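Local coordinates for prophage MuSo2, 43 kDa tail protein (PDB 3CDD), which is probably a baseplate hub component of a Mu-like prophage tail, a homologue of phage Mu GpP that assembles here as three subunits, at residues A[8-13]-A[64-69]; A[47-52]-A[84-89]; A[75-80]-A[91-96]; A[100-105]-A[130-135]. All blocks are in the same frame, centred on the assembly; numbering follows the deposited sequence. Where two conformers were deposited one is given.

Contact 1 (A[8-13]-A[64-69])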
loop_
_atom_site.group_PDB
_atom_site.type_symbol
_atom_site.label_atom_id
_atom_site.label_comp_id
_atom_site.label_asym_id
_atom_site.label_seq_id
_atom_site.Cartn_x
_atom_site.Cartn_y
_atom_site.Cartn_z
ATOM N N VAL A 8 31.706 -13.412 -0.635
ATOM C CA VAL A 8 31.494 -14.422 -1.676
ATOM C C VAL A 8 30.129 -15.115 -1.556
ATOM O O VAL A 8 29.728 -15.585 -0.484
ATOM C CB VAL A 8 32.676 -15.494 -1.757
ATOM C CG1 VAL A 8 34.073 -14.830 -1.794
ATOM C CG2 VAL A 8 32.620 -16.494 -0.609
ATOM N N LEU A 9 29.403 -15.136 -2.662
ATOM C CA LEU A 9 28.227 -15.966 -2.780
ATOM C C LEU A 9 28.622 -17.253 -3.489
ATOM O O LEU A 9 29.220 -17.223 -4.585
ATOM C CB LEU A 9 27.129 -15.255 -3.569
ATOM C CG LEU A 9 25.843 -16.066 -3.760
ATOM C CD1 LEU A 9 24.612 -15.230 -3.408
ATOM C CD2 LEU A 9 25.740 -16.640 -5.161
ATOM N N LYS A 10 28.271 -18.374 -2.862
ATOM C CA LYS A 10 28.441 -19.696 -3.458
ATOM C C LYS A 10 27.050 -20.272 -3.760
ATOM O O LYS A 10 26.182 -20.293 -2.896
ATOM C CB LYS A 10 29.211 -20.621 -2.511
ATOM C CG LYS A 10 30.666 -20.190 -2.221
ATOM C CD LYS A 10 31.424 -21.291 -1.456
ATOM C CE LYS A 10 32.766 -20.797 -0.936
ATOM N NZ LYS A 10 33.491 -21.831 -0.119
ATOM N N ALA A 11 26.850 -20.711 -5.000
ATOM C CA ALA A 11 25.624 -21.392 -5.416
ATOM C C ALA A 11 25.955 -22.283 -6.605
ATOM O O ALA A 11 26.617 -21.848 -7.541
ATOM C CB ALA A 11 24.543 -20.379 -5.798
ATOM N N GLY A 12 25.505 -23.535 -6.568
ATOM C CA GLY A 12 25.713 -24.452 -7.697
ATOM C C GLY A 12 27.153 -24.895 -7.949
ATOM O O GLY A 12 27.526 -25.201 -9.090
ATOM N N GLY A 13 27.961 -24.943 -6.888
ATOM C CA GLY A 13 29.379 -25.303 -7.020
ATOM C C GLY A 13 30.196 -24.160 -7.616
ATOM O O GLY A 13 31.381 -24.325 -7.930
ATOM N N THR A 64 25.016 -19.730 -0.163
ATOM C CA THR A 64 25.681 -19.163 1.032
ATOM C C THR A 64 26.388 -17.852 0.726
ATOM O O THR A 64 26.927 -17.657 -0.372
ATOM C CB THR A 64 26.701 -20.133 1.703
ATOM O OG1 THR A 64 27.838 -20.329 0.847
ATOM C CG2 THR A 64 26.059 -21.483 2.037
ATOM N N VAL A 65 26.381 -16.941 1.693
ATOM C CA VAL A 65 27.210 -15.754 1.598
ATOM C C VAL A 65 28.196 -15.765 2.749
ATOM O O VAL A 65 27.797 -15.924 3.908
ATOM C CB VAL A 65 26.415 -14.443 1.564
ATOM C CG1 VAL A 65 27.386 -13.255 1.478
ATOM C CG2 VAL A 65 25.388 -14.443 0.360
ATOM N N ASP A 66 29.478 -15.618 2.391
ATOM C CA ASP A 66 30.607 -15.573 3.332
ATOM C C ASP A 66 31.412 -14.259 3.216
ATOM O O ASP A 66 31.547 -13.678 2.124
ATOM C CB ASP A 66 31.551 -16.753 3.076
ATOM C CG ASP A 66 30.886 -18.114 3.287
ATOM O OD1 ASP A 66 30.005 -18.255 4.150
ATOM O OD2 ASP A 66 31.263 -19.062 2.575
ATOM N N ILE A 67 31.928 -13.800 4.350
ATOM C CA ILE A 67 32.883 -12.697 4.393
ATOM C C ILE A 67 34.165 -13.248 5.012
ATOM O O ILE A 67 34.157 -13.695 6.156
ATOM C CB ILE A 67 32.379 -11.464 5.213
ATOM C CG1 ILE A 67 33.480 -10.383 5.269
ATOM C CG2 ILE A 67 31.926 -11.877 6.631
ATOM C CD1 ILE A 67 33.017 -9.004 5.754
ATOM N N GLY A 68 35.251 -13.241 4.246
ATOM C CA GLY A 68 36.534 -13.785 4.720
ATOM C C GLY A 68 36.462 -15.260 5.083
ATOM O O GLY A 68 37.182 -15.730 5.965
ATOM N N GLY A 69 35.598 -15.996 4.396
ATOM C CA GLY A 69 35.382 -17.402 4.697
ATOM C C GLY A 69 34.412 -17.657 5.846
ATOM O O GLY A 69 34.095 -18.809 6.142
HETATM O O HOH W 1 29.884 -18.551 0.421
#
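Leu9 has CG anti to the backbone N (chi1 179°), and CD1 beyond it meets Val65 CG2 at 3.9 Å on the face of the sheet that carries these two buried residues. Lys10, Thr64, Val8 and Asp66 occupy the other face. There the OG1 of Thr64, held between its backbone N and carbonyl carbon (chi1 68°), packs against CB of Lys10 at 3.6 Å, and Val8 CG2 rests on Asp66 CB. The extended Lys10 chain crosses Asp66 at about a right angle, but NZ stays 4.5 Å from OD2, beyond a salt bridge; Asp66 instead pairs through OD1 with Arg71. A water bonded to Thr64 OG1 (2.7 Å) also lies within hydrogen-bonding distance of Val8 O. The backbones form a regular antiparallel pair: Val8 with Asp66 and Lys10 with Thr64 are hydrogen-bonded pairs, two bonds each, such as Val8 N to Asp66 O at 2.8 Å. The non-hydrogen-bonded pair Leu9 and Val65 lies between them, where Leu9 CA approaches Thr64 O at 3.2 Å in a CA-H...O contact. In this GpP-like N-terminal region strand 62-67 lies between strands 7-11 and 70-84, while Leu9 also bonds through its backbone to Tyr16 in strand 14-16.

Contact 2 (A[47-52]-A[84-89])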
loop_
_atom_site.group_PDB
_atom_site.type_symbol
_atom_site.label_atom_id
_atom_site.label_comp_id
_atom_site.label_asym_id
_atom_site.label_seq_id
_atom_site.Cartn_x
_atom_site.Cartn_y
_atom_site.Cartn_z
ATOM N N ASP A 47 27.720 -2.465 -26.674
ATOM C CA ASP A 47 27.722 -3.819 -27.194
ATOM C C ASP A 47 27.491 -4.837 -26.083
ATOM O O ASP A 47 27.946 -5.967 -26.152
ATOM C CB ASP A 47 29.039 -4.079 -27.945
ATOM C CG ASP A 47 30.276 -3.846 -27.081
ATOM O OD1 ASP A 47 30.161 -3.331 -25.944
ATOM O OD2 ASP A 47 31.377 -4.186 -27.548
ATOM N N ALA A 48 26.771 -4.413 -25.053
ATOM C CA ALA A 48 26.427 -5.259 -23.916
ATOM C C ALA A 48 25.743 -6.563 -24.332
ATOM O O ALA A 48 25.973 -7.610 -23.735
ATOM C CB ALA A 48 25.535 -4.493 -22.963
ATOM N N GLN A 49 24.895 -6.500 -25.352
ATOM C CA GLN A 49 24.079 -7.656 -25.717
ATOM C C GLN A 49 24.888 -8.762 -26.407
ATOM O O GLN A 49 24.410 -9.890 -26.553
ATOM C CB GLN A 49 22.876 -7.203 -26.547
ATOM C CG GLN A 49 21.926 -6.294 -25.746
ATOM C CD GLN A 49 20.687 -5.888 -26.508
ATOM O OE1 GLN A 49 20.200 -6.621 -27.379
ATOM N NE2 GLN A 49 20.154 -4.722 -26.174
ATOM N N TYR A 50 26.119 -8.436 -26.815
ATOM C CA TYR A 50 27.040 -9.430 -27.405
ATOM C C TYR A 50 28.103 -9.903 -26.400
ATOM O O TYR A 50 29.054 -10.578 -26.776
ATOM C CB TYR A 50 27.706 -8.866 -28.679
ATOM C CG TYR A 50 26.740 -8.133 -29.590
ATOM C CD1 TYR A 50 25.946 -8.825 -30.513
ATOM C CD2 TYR A 50 26.606 -6.747 -29.515
ATOM C CE1 TYR A 50 25.046 -8.142 -31.346
ATOM C CE2 TYR A 50 25.712 -6.058 -30.329
ATOM C CZ TYR A 50 24.932 -6.755 -31.235
ATOM O OH TYR A 50 24.054 -6.044 -32.033
ATOM N N LYS A 51 27.923 -9.556 -25.124
ATOM C CA LYS A 51 28.980 -9.712 -24.109
ATOM C C LYS A 51 28.487 -10.281 -22.778
ATOM O O LYS A 51 29.014 -9.927 -21.710
ATOM C CB LYS A 51 29.735 -8.376 -23.900
ATOM C CG LYS A 51 30.621 -7.986 -25.097
ATOM C CD LYS A 51 31.579 -6.850 -24.825
ATOM C CE LYS A 51 32.702 -6.875 -25.869
ATOM N NZ LYS A 51 33.458 -5.577 -26.002
ATOM N N ALA A 52 27.480 -11.161 -22.851
ATOM C CA ALA A 52 27.020 -11.951 -21.702
ATOM C C ALA A 52 28.202 -12.663 -21.039
ATOM O O ALA A 52 29.059 -13.211 -21.728
ATOM C CB ALA A 52 25.955 -12.964 -22.140
ATOM N N TYR A 84 19.027 -5.963 -18.950
ATOM C CA TYR A 84 20.107 -5.377 -19.721
ATOM C C TYR A 84 19.533 -4.311 -20.641
ATOM O O TYR A 84 18.318 -4.210 -20.791
ATOM C CB TYR A 84 20.837 -6.447 -20.559
ATOM C CG TYR A 84 19.908 -7.184 -21.504
ATOM C CD1 TYR A 84 19.600 -6.660 -22.766
ATOM C CD2 TYR A 84 19.320 -8.401 -21.124
ATOM C CE1 TYR A 84 18.728 -7.320 -23.623
ATOM C CE2 TYR A 84 18.454 -9.078 -21.989
ATOM C CZ TYR A 84 18.170 -8.532 -23.226
ATOM O OH TYR A 84 17.335 -9.194 -24.085
ATOM N N ASP A 85 20.413 -3.496 -21.217
ATOM C CA ASP A 85 20.081 -2.680 -22.398
ATOM C C ASP A 85 21.290 -2.662 -23.331
ATOM O O ASP A 85 22.071 -3.622 -23.336
ATOM C CB ASP A 85 19.600 -1.277 -22.023
ATOM C CG ASP A 85 20.586 -0.514 -21.144
ATOM O OD1 ASP A 85 21.807 -0.602 -21.363
ATOM O OD2 ASP A 85 20.131 0.193 -20.231
ATOM N N GLU A 86 21.480 -1.603 -24.120
ATOM C CA GLU A 86 22.565 -1.659 -25.103
ATOM C C GLU A 86 23.953 -1.448 -24.499
ATOM O O GLU A 86 24.941 -1.862 -25.085
ATOM C CB GLU A 86 22.310 -0.726 -26.274
ATOM C CG GLU A 86 21.280 -1.284 -27.214
ATOM C CD GLU A 86 20.638 -0.217 -28.054
ATOM O OE1 GLU A 86 20.267 0.849 -27.500
ATOM O OE2 GLU A 86 20.496 -0.452 -29.268
ATOM N N SER A 87 24.009 -0.878 -23.297
ATOM C CA SER A 87 25.283 -0.591 -22.656
ATOM C C SER A 87 25.340 -1.051 -21.184
ATOM O O SER A 87 26.189 -0.589 -20.428
ATOM C CB SER A 87 25.556 0.911 -22.756
ATOM O OG SER A 87 24.517 1.632 -22.132
ATOM N N THR A 88 24.452 -1.978 -20.807
ATOM C CA THR A 88 24.253 -2.390 -19.413
ATOM C C THR A 88 23.895 -3.859 -19.359
ATOM O O THR A 88 23.103 -4.335 -20.165
ATOM C CB THR A 88 23.107 -1.592 -18.711
ATOM O OG1 THR A 88 23.186 -0.211 -19.072
ATOM C CG2 THR A 88 23.199 -1.685 -17.192
ATOM N N ILE A 89 24.514 -4.576 -18.433
ATOM C CA ILE A 89 24.010 -5.885 -18.000
ATOM C C ILE A 89 23.976 -5.874 -16.475
ATOM O O ILE A 89 24.998 -5.622 -15.815
ATOM C CB ILE A 89 24.844 -7.091 -18.508
ATOM C CG1 ILE A 89 24.883 -7.124 -20.034
ATOM C CG2 ILE A 89 24.246 -8.423 -17.985
ATOM C CD1 ILE A 89 25.886 -8.147 -20.636
HETATM O O HOH W 2 24.259 -4.190 -27.138
#
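This is a loop-to-turn contact: the segment 47-52, between strands 34-42 and 62-67, packs on the turn that joins strands 70-84 and 88-97. Ala48 is central to it. Its N-H bonds to Glu86 O at 3.1 Å, approaching from above the carbonyl plane, and its CB lies against the turn backbone, 3.5 Å from Thr88 N. A water accepts from Gln49 N and donates to the same Glu86 O, giving that carbonyl a second donor. Ile89 comes in from the strand side, CG1 against Ala48 CB at 4.0 Å and CD1 close to the carbonyl oxygens of Ala48 (3.1 Å) and Lys51. The beta hairpin turn is itself braced by Asp85 OD1, which accepts from Ser87 N at 2.9 Å, an Asx turn, and also from Thr88 OG1 at 2.7 Å; Lys42 NZ bonds Thr88 OG1 and Ser87 OG. Gln49, extended beyond CG, crosses Tyr84 at about a right angle, Gln49 CD 3.8 Å from Tyr84 CE1, with amide and ring planes 61° apart. The polar ends of this pair are engaged by the second subunit: the Gln49 amide binds Gly195 N and Val198 O there, and Tyr84 OH bonds to Asp309 of that subunit. Within the loop, Lys51 NZ forms a salt bridge to Asp47 OD2 at 2.9 Å.

Contact 3 (A[75-80]-A[91-96]); sequences GYVDDW and ISVSGR
Gly75 meets the far end of segment 91-96 with its CA against Arg96 O, where a CB would clash with that oxygen. Next, Tyr76 N donates to the same carbonyl at 3.2 Å, nearly along the C=O axis, while Gly95 CA makes a CA-H...O contact with Tyr76 O; a side chain on Gly95 would in turn strike this oxygen. Val77 crosses Val93 at about a right angle, CG1 to CG1 4.1 Å. Asp78 and Asp79 then both face Ser94, a classic beta bulge that shifts the register by one residue. Ser94 O consequently takes two donors: Asp78 N at 2.8 Å in the carbonyl plane, and Asp79 N at 3.1 Å from above it. The bulge turns the Asp78 side chain toward the other strand, where Arg96 grips it side-on. NE bonds to OD2 at 2.8 Å and NH2 to OD1 at 3.2 Å, both on the syn side, although carboxylate and guanidinium planes are 43° apart; the bend of Arg96 at chi3 (-65°) helps to bring NE into place. A second charge reaches Asp78 OD2 from Arg208 of the second subunit, and Asp79 is held by Arg204, Ser206 and Arg208 of that subunit. Trp80 closes the segment: Val93 CG1 sits at the edge of its indole, 3.8 Å from CE3, and Ile91 CG2 lies 3.6 Å from CH2. These two strands form a hairpin, flanked within the chain by strand 62-67 beside 70-84 and strand 34-42 beside 88-97, while Asp79 and Trp80 pair with a strand of the second subunit.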
loop_
_atom_site.group_PDB
_atom_site.type_symbol
_atom_site.label_atom_id
_atom_site.label_comp_id
_atom_site.label_asym_id
_atom_site.label_seq_id
_atom_site.Cartn_x
_atom_site.Cartn_y
_atom_site.Cartn_z
ATOM N N GLY A 75 20.949 -20.091 2.865
ATOM C CA GLY A 75 19.567 -20.287 2.417
ATOM C C GLY A 75 19.432 -20.688 0.967
ATOM O O GLY A 75 20.197 -21.514 0.471
ATOM N N TYR A 76 18.440 -20.098 0.305
ATOM C CA TYR A 76 18.099 -20.417 -1.070
ATOM C C TYR A 76 17.808 -19.153 -1.856
ATOM O O TYR A 76 17.329 -18.173 -1.312
ATOM C CB TYR A 76 16.846 -21.295 -1.120
ATOM C CG TYR A 76 16.953 -22.541 -0.301
ATOM C CD1 TYR A 76 17.550 -23.689 -0.822
ATOM C CD2 TYR A 76 16.457 -22.577 0.999
ATOM C CE1 TYR A 76 17.660 -24.851 -0.057
ATOM C CE2 TYR A 76 16.547 -23.737 1.765
ATOM C CZ TYR A 76 17.152 -24.863 1.232
ATOM O OH TYR A 76 17.249 -26.002 1.997
ATOM N N VAL A 77 18.087 -19.203 -3.153
ATOM C CA VAL A 77 17.721 -18.137 -4.056
ATOM C C VAL A 77 16.227 -18.177 -4.244
ATOM O O VAL A 77 15.670 -19.212 -4.629
ATOM C CB VAL A 77 18.421 -18.299 -5.431
ATOM C CG1 VAL A 77 17.913 -17.257 -6.416
ATOM C CG2 VAL A 77 19.927 -18.176 -5.257
ATOM N N ASP A 78 15.574 -17.060 -3.938
ATOM C CA ASP A 78 14.151 -16.914 -4.224
ATOM C C ASP A 78 13.975 -16.482 -5.659
ATOM O O ASP A 78 13.217 -17.108 -6.402
ATOM C CB ASP A 78 13.524 -15.852 -3.324
ATOM C CG ASP A 78 13.171 -16.376 -1.961
ATOM O OD1 ASP A 78 12.700 -17.532 -1.867
ATOM O OD2 ASP A 78 13.334 -15.607 -0.986
ATOM N N ASP A 79 14.694 -15.414 -6.030
ATOM C CA ASP A 79 14.528 -14.717 -7.299
ATOM C C ASP A 79 15.848 -14.560 -8.061
ATOM O O ASP A 79 16.869 -14.158 -7.498
ATOM C CB ASP A 79 13.901 -13.315 -7.089
ATOM C CG ASP A 79 12.461 -13.369 -6.547
ATOM O OD1 ASP A 79 12.150 -14.255 -5.733
ATOM O OD2 ASP A 79 11.609 -12.528 -6.954
ATOM N N TRP A 80 15.796 -14.888 -9.344
ATOM C CA TRP A 80 16.819 -14.567 -10.311
ATOM C C TRP A 80 16.291 -13.377 -11.129
ATOM O O TRP A 80 15.187 -13.425 -11.663
ATOM C CB TRP A 80 17.060 -15.805 -11.192
ATOM C CG TRP A 80 17.786 -15.555 -12.477
ATOM C CD1 TRP A 80 17.296 -15.744 -13.729
ATOM C CD2 TRP A 80 19.124 -15.041 -12.636
ATOM N NE1 TRP A 80 18.248 -15.395 -14.665
ATOM C CE2 TRP A 80 19.377 -14.962 -14.018
ATOM C CE3 TRP A 80 20.129 -14.638 -11.739
ATOM C CZ2 TRP A 80 20.609 -14.513 -14.540
ATOM C CZ3 TRP A 80 21.365 -14.198 -12.262
ATOM C CH2 TRP A 80 21.583 -14.140 -13.642
ATOM N N ILE A 91 22.731 -8.262 -13.291
ATOM C CA ILE A 91 22.194 -9.505 -12.734
ATOM C C ILE A 91 22.062 -9.338 -11.226
ATOM O O ILE A 91 22.897 -8.726 -10.591
ATOM C CB ILE A 91 23.077 -10.730 -13.036
ATOM C CG1 ILE A 91 24.482 -10.552 -12.442
ATOM C CG2 ILE A 91 23.172 -10.989 -14.548
ATOM C CD1 ILE A 91 24.986 -11.787 -11.733
ATOM N N SER A 92 20.966 -9.808 -10.662
ATOM C CA SER A 92 20.844 -9.825 -9.217
ATOM C C SER A 92 20.048 -11.035 -8.807
ATOM O O SER A 92 19.223 -11.555 -9.588
ATOM C CB SER A 92 20.282 -8.504 -8.635
ATOM O OG SER A 92 18.899 -8.301 -8.810
ATOM N N VAL A 93 20.366 -11.531 -7.613
ATOM C CA VAL A 93 19.573 -12.551 -6.946
ATOM C C VAL A 93 19.081 -11.984 -5.611
ATOM O O VAL A 93 19.699 -11.068 -5.020
ATOM C CB VAL A 93 20.383 -13.845 -6.690
ATOM C CG1 VAL A 93 20.634 -14.598 -8.000
ATOM C CG2 VAL A 93 21.708 -13.534 -5.975
ATOM N N SER A 94 17.955 -12.517 -5.166
ATOM C CA SER A 94 17.387 -12.226 -3.855
ATOM C C SER A 94 16.998 -13.555 -3.225
ATOM O O SER A 94 16.809 -14.541 -3.939
ATOM C CB SER A 94 16.145 -11.357 -4.018
ATOM O OG SER A 94 15.779 -10.745 -2.800
ATOM N N GLY A 95 16.857 -13.572 -1.907
ATOM C CA GLY A 95 16.418 -14.765 -1.194
ATOM C C GLY A 95 16.393 -14.547 0.304
ATOM O O GLY A 95 16.471 -13.422 0.806
ATOM N N ARG A 96 16.334 -15.653 1.013
ATOM C CA ARG A 96 16.139 -15.668 2.461
ATOM C C ARG A 96 16.965 -16.858 2.968
ATOM O O ARG A 96 17.398 -17.701 2.173
ATOM C CB ARG A 96 14.652 -15.879 2.753
ATOM C CG ARG A 96 13.766 -14.657 2.466
ATOM C CD ARG A 96 12.268 -14.966 2.478
ATOM N NE ARG A 96 11.888 -15.886 1.398
ATOM C CZ ARG A 96 10.754 -16.577 1.384
ATOM N NH1 ARG A 96 9.877 -16.430 2.378
ATOM N NH2 ARG A 96 10.498 -17.420 0.392
HETATM O O HOH W 3 14.756 -18.281 0.018
#

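Contact 4 (A[100-105]-A[130-135])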
loop_
_atom_site.group_PDB
_atom_site.type_symbol
_atom_site.label_atom_id
_atom_site.label_comp_id
_atom_site.label_asym_id
_atom_site.label_seq_id
_atom_site.Cartn_x
_atom_site.Cartn_y
_atom_site.Cartn_z
ATOM N N ALA A 100 13.094 -19.968 5.669
ATOM C CA ALA A 100 12.013 -19.438 4.839
ATOM C C ALA A 100 11.045 -20.547 4.413
ATOM O O ALA A 100 9.855 -20.295 4.255
ATOM C CB ALA A 100 12.565 -18.713 3.632
ATOM N N ASP A 101 11.547 -21.773 4.241
ATOM C CA ASP A 101 10.683 -22.915 3.950
ATOM C C ASP A 101 9.658 -23.127 5.068
ATOM O O ASP A 101 8.523 -23.521 4.801
ATOM C CB ASP A 101 11.498 -24.196 3.726
ATOM C CG ASP A 101 12.161 -24.235 2.354
ATOM O OD1 ASP A 101 11.766 -23.435 1.466
ATOM O OD2 ASP A 101 13.086 -25.057 2.167
ATOM N N LEU A 102 10.066 -22.841 6.308
ATOM C CA LEU A 102 9.188 -22.968 7.475
ATOM C C LEU A 102 8.098 -21.907 7.470
ATOM O O LEU A 102 7.055 -22.091 8.080
ATOM C CB LEU A 102 9.979 -22.854 8.780
ATOM C CG LEU A 102 11.145 -23.819 9.035
ATOM C CD1 LEU A 102 11.815 -23.478 10.373
ATOM C CD2 LEU A 102 10.715 -25.275 9.025
ATOM N N VAL A 103 8.359 -20.792 6.789
ATOM C CA VAL A 103 7.426 -19.688 6.725
ATOM C C VAL A 103 6.448 -19.888 5.562
ATOM O O VAL A 103 5.276 -19.516 5.666
ATOM C CB VAL A 103 8.180 -18.344 6.495
ATOM C CG1 VAL A 103 7.199 -17.184 6.153
ATOM C CG2 VAL A 103 9.109 -18.010 7.688
ATOM N N ASP A 104 6.959 -20.422 4.449
ATOM C CA ASP A 104 6.181 -20.568 3.199
ATOM C C ASP A 104 5.268 -21.785 3.157
ATOM O O ASP A 104 4.175 -21.726 2.585
ATOM C CB ASP A 104 7.111 -20.691 1.984
ATOM C CG ASP A 104 7.846 -19.425 1.669
ATOM O OD1 ASP A 104 7.516 -18.338 2.234
ATOM O OD2 ASP A 104 8.789 -19.546 0.848
ATOM N N CYS A 105 5.729 -22.884 3.753
ATOM C CA CYS A 105 5.151 -24.215 3.462
ATOM C C CYS A 105 4.242 -24.752 4.563
ATOM O O CYS A 105 4.317 -24.298 5.708
ATOM C CB CYS A 105 6.279 -25.208 3.178
ATOM S SG CYS A 105 7.362 -24.747 1.789
ATOM N N PHE A 130 12.351 -30.638 6.176
ATOM C CA PHE A 130 12.988 -29.503 5.507
ATOM C C PHE A 130 14.517 -29.521 5.688
ATOM O O PHE A 130 15.230 -28.650 5.152
ATOM C CB PHE A 130 12.431 -28.192 6.034
ATOM C CG PHE A 130 10.946 -27.992 5.798
ATOM C CD1 PHE A 130 10.015 -28.288 6.806
ATOM C CD2 PHE A 130 10.480 -27.455 4.603
ATOM C CE1 PHE A 130 8.640 -28.060 6.609
ATOM C CE2 PHE A 130 9.111 -27.239 4.398
ATOM C CZ PHE A 130 8.183 -27.548 5.412
ATOM N N GLY A 131 15.019 -30.519 6.425
ATOM C CA GLY A 131 16.450 -30.622 6.736
ATOM C C GLY A 131 16.980 -29.385 7.444
ATOM O O GLY A 131 18.038 -28.853 7.087
ATOM N N ILE A 132 16.216 -28.906 8.420
ATOM C CA ILE A 132 16.566 -27.738 9.210
ATOM C C ILE A 132 16.787 -28.211 10.655
ATOM O O ILE A 132 15.906 -28.862 11.250
ATOM C CB ILE A 132 15.440 -26.649 9.130
ATOM C CG1 ILE A 132 15.464 -25.943 7.767
ATOM C CG2 ILE A 132 15.568 -25.618 10.257
ATOM C CD1 ILE A 132 14.168 -25.251 7.394
ATOM N N LYS A 133 17.971 -27.914 11.195
ATOM C CA LYS A 133 18.285 -28.226 12.593
ATOM C C LYS A 133 17.652 -27.216 13.545
ATOM O O LYS A 133 17.475 -26.036 13.187
ATOM C CB LYS A 133 19.796 -28.278 12.832
ATOM C CG LYS A 133 20.483 -29.515 12.305
ATOM C CD LYS A 133 21.518 -30.011 13.327
ATOM C CE LYS A 133 22.544 -30.938 12.701
ATOM N NZ LYS A 133 23.559 -30.155 11.938
ATOM N N VAL A 134 17.304 -27.693 14.742
ATOM C CA VAL A 134 16.725 -26.860 15.792
ATOM C C VAL A 134 17.739 -26.704 16.928
ATOM O O VAL A 134 18.102 -27.683 17.587
ATOM C CB VAL A 134 15.406 -27.479 16.368
ATOM C CG1 VAL A 134 14.845 -26.607 17.508
ATOM C CG2 VAL A 134 14.373 -27.716 15.275
ATOM N N ILE A 135 18.194 -25.473 17.147
ATOM C CA ILE A 135 19.143 -25.147 18.211
ATOM C C ILE A 135 18.357 -24.556 19.376
ATOM O O ILE A 135 17.584 -23.630 19.185
ATOM C CB ILE A 135 20.220 -24.111 17.742
ATOM C CG1 ILE A 135 20.970 -24.568 16.463
ATOM C CG2 ILE A 135 21.169 -23.708 18.901
ATOM C CD1 ILE A 135 21.511 -25.986 16.465
HETATM O O HOH W 4 15.196 -25.863 3.808
#
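The Phe130 ring packs against helix 100-104 and the residue after it, which meet it at several points. This is apolar packing in the region assigned to the gp44-like second domain, between a short helix and the segment leading into strand 134-136. Asp101 brings its CB, not its carboxylate, to the ring, 3.5 Å from Phe130 CD2, approaching obliquely. Leu102 crosses the ring obliquely, Leu102 CD2 lying 3.8 Å from Phe130 CD1. Cys105, just past the helix, comes to the rim instead: CB lies near the ring plane, 3.7 Å from Phe130 CE2, and SG stands 5.3 Å from the ring centroid, 77° off the normal, as an edge-on sulfur-aromatic contact. With CG anti to the carbonyl carbon (chi1 -57°), Leu102 also reaches Ile132 tip to tip, Leu102 CG to Ile132 CD1 at 3.7 Å. Pro155 of helix 155-164 touches both Leu102 and Phe130, and Tyr249 of the second subunit packs edge-to-face with Phe130. Asp101 is a buried residue; its OD1 forms salt bridges with Arg248 and Arg250 of the second subunit, charges likely to favour its ionised form. A water lies between the segments, 2.8 Å from Asp101 OD2 and 3.1 Å from Phe130 O.

From the N terminus, contact 1 joins strand 7-11 to strand 62-67 and closes a loop of 50 residues. Contact 2 crosses it: residues 47-52 lie within that loop, yet their partner 84-89 follows it. Contact 3 closes the hairpin of strands 70-84 and 88-97 after contact 1 is complete, and its segments alternate with those of contact 2. Leu9 CD1 touches Val93 CG2, so contacts 1 and 3 touch. Contact 4 follows in series, closing 24 residues and tying helix 100-104 to the approach to strand 134-136 in the gp44-like second domain; the salt bridge from Arg96 NH2 to Asp104 OD2 (2.8 Å) ties it to contact 3. Contacts 2, 3 and 4 all meet the second subunit.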